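Local coordinates for protein VESB protease (Vibrio cholerae, PDB 4LK4) that is a secreted extracellular serine protease of the trypsin-like S1 family that probably acts as an endopeptidase, at residues 52-57 with 101-106. The protein carries 1 engineered substitution. Sequence-based numbering, arbitrary orientation.
Sequences LTAAHC and LNDIAI
H56 and D103 form the His–Asp pair expected of a trypsin-like catalytic triad, just beyond the point where the antiparallel strands 50-53 and 105-109 of a six-stranded β-barrel part. The D103 carboxylate grips the 52-57 segment twice. D103 OD2 accepts a bond from H56 ND1 at 2.7 Å through its syn lone pair, lying at the ring edge only 6° out of plane, although ring and carboxylate planes are turned 38° apart. D103 OD1, also by its syn lone pair, takes the backbone N of H56 at 2.8 Å. A chi1 of 83° sets H56 CG between its own backbone N and carbonyl carbon, carrying the ring to the D103 side, where ND1 is the edge atom facing the carboxylate. Behind the pair, T53 N to A105 O (3.1 Å) and A105 N to T53 O (3.0 Å) lock the strands in a hydrogen-bonded pair. The methyl CB of A105 fits against A55 CA at 3.7 Å, while on the face carrying L52 and I106, L52 CD1 lies 4.0 Å from I106 CD1; it also lies 3.8 Å from CD1 of I104, just before the strand. S216 OG gives D103 OD2 a second partner, and H56 touches A199, of the GDAGGP sequence where the family has its nucleophilic serine, very likely the engineered position. Both carboxylate oxygens are engaged, which should hold D103 against rotation and orient the imidazole, consistent with the role of the triad aspartate in S1 proteases.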
loop_
_atom_site.group_PDB
_atom_site.type_symbol
_atom_site.label_atom_id
_atom_site.label_comp_id
_atom_site.label_asym_id
_atom_site.label_seq_id
_atom_site.Cartn_x
_atom_site.Cartn_y
_atom_site.Cartn_z
ATOM N N LEU A 52 -2.024 5.559 1.602
ATOM C CA LEU A 52 -2.242 4.169 1.992
ATOM C C LEU A 52 -3.360 3.629 1.140
ATOM O O LEU A 52 -4.386 4.310 0.934
ATOM C CB LEU A 52 -2.681 4.107 3.444
ATOM C CG LEU A 52 -3.028 2.733 4.006
ATOM C CD1 LEU A 52 -1.866 1.762 3.875
ATOM C CD2 LEU A 52 -3.473 2.841 5.463
ATOM N N THR A 53 -3.171 2.426 0.620
ATOM C CA THR A 53 -4.143 1.833 -0.284
ATOM C C THR A 53 -3.958 0.329 -0.308
ATOM O O THR A 53 -3.226 -0.202 0.507
ATOM C CB THR A 53 -4.018 2.446 -1.691
ATOM O OG1 THR A 53 -5.177 2.096 -2.452
ATOM C CG2 THR A 53 -2.829 1.922 -2.412
ATOM N N ALA A 54 -4.614 -0.353 -1.233
ATOM C CA ALA A 54 -4.606 -1.805 -1.315
ATOM C C ALA A 54 -3.557 -2.226 -2.340
ATOM O O ALA A 54 -3.374 -1.538 -3.334
ATOM C CB ALA A 54 -5.985 -2.293 -1.729
ATOM N N ALA A 55 -2.840 -3.327 -2.127
ATOM C CA ALA A 55 -1.818 -3.718 -3.137
ATOM C C ALA A 55 -2.422 -4.162 -4.453
ATOM O O ALA A 55 -1.859 -3.899 -5.517
ATOM C CB ALA A 55 -0.898 -4.799 -2.618
ATOM N N HIS A 56 -3.557 -4.841 -4.418
ATOM C CA HIS A 56 -4.063 -5.366 -5.681
ATOM C C HIS A 56 -4.548 -4.289 -6.670
ATOM O O HIS A 56 -4.687 -4.572 -7.841
ATOM C CB HIS A 56 -5.134 -6.420 -5.461
ATOM C CG HIS A 56 -6.482 -5.856 -5.239
ATOM N ND1 HIS A 56 -6.994 -5.646 -3.978
ATOM C CD2 HIS A 56 -7.444 -5.477 -6.114
ATOM C CE1 HIS A 56 -8.213 -5.158 -4.084
ATOM N NE2 HIS A 56 -8.509 -5.044 -5.368
ATOM N N CYS A 57 -4.778 -3.063 -6.215
ATOM C CA CYS A 57 -5.004 -1.921 -7.119
ATOM C C CYS A 57 -3.884 -1.764 -8.159
ATOM O O CYS A 57 -4.071 -1.110 -9.195
ATOM C CB CYS A 57 -5.100 -0.626 -6.310
ATOM S SG CYS A 57 -6.543 -0.570 -5.217
ATOM N N LEU A 101 -4.110 -12.026 0.551
ATOM C CA LEU A 101 -3.504 -11.730 1.843
ATOM C C LEU A 101 -2.405 -10.661 1.732
ATOM O O LEU A 101 -1.732 -10.526 0.721
ATOM C CB LEU A 101 -2.936 -12.977 2.525
ATOM C CG LEU A 101 -3.880 -14.167 2.760
ATOM C CD1 LEU A 101 -3.121 -15.284 3.464
ATOM C CD2 LEU A 101 -5.126 -13.805 3.551
ATOM N N ASN A 102 -2.249 -9.919 2.812
ATOM C CA ASN A 102 -1.323 -8.825 2.924
ATOM C C ASN A 102 -1.548 -7.825 1.828
ATOM O O ASN A 102 -0.608 -7.352 1.209
ATOM C CB ASN A 102 0.103 -9.337 2.947
ATOM C CG ASN A 102 0.266 -10.490 3.899
ATOM O OD1 ASN A 102 -0.066 -10.393 5.086
ATOM N ND2 ASN A 102 0.743 -11.608 3.381
ATOM N N ASP A 103 -2.818 -7.495 1.622
ATOM C CA ASP A 103 -3.230 -6.630 0.538
ATOM C C ASP A 103 -3.068 -5.195 0.975
ATOM O O ASP A 103 -4.018 -4.538 1.354
ATOM C CB ASP A 103 -4.677 -6.920 0.158
ATOM C CG ASP A 103 -5.106 -6.240 -1.130
ATOM O OD1 ASP A 103 -4.244 -5.764 -1.901
ATOM O OD2 ASP A 103 -6.341 -6.197 -1.372
ATOM N N ILE A 104 -1.835 -4.714 0.931
ATOM C CA ILE A 104 -1.573 -3.371 1.346
ATOM C C ILE A 104 -0.422 -2.790 0.553
ATOM O O ILE A 104 0.495 -3.505 0.168
ATOM C CB ILE A 104 -1.280 -3.342 2.843
ATOM C CG1 ILE A 104 -1.179 -1.902 3.349
ATOM C CG2 ILE A 104 -0.023 -4.143 3.169
ATOM C CD1 ILE A 104 -1.128 -1.792 4.856
ATOM N N ALA A 105 -0.498 -1.476 0.333
ATOM C CA ALA A 105 0.492 -0.756 -0.448
ATOM C C ALA A 105 0.606 0.694 -0.036
ATOM O O ALA A 105 -0.334 1.265 0.448
ATOM C CB ALA A 105 0.141 -0.835 -1.936
ATOM N N ILE A 106 1.765 1.284 -0.295
ATOM C CA ILE A 106 2.000 2.710 -0.083
ATOM C C ILE A 106 2.281 3.348 -1.438
ATOM O O ILE A 106 3.055 2.816 -2.221
ATOM C CB ILE A 106 3.240 2.964 0.813
ATOM C CG1 ILE A 106 2.985 2.468 2.234
ATOM C CG2 ILE A 106 3.640 4.435 0.820
ATOM C CD1 ILE A 106 1.789 3.113 2.898
#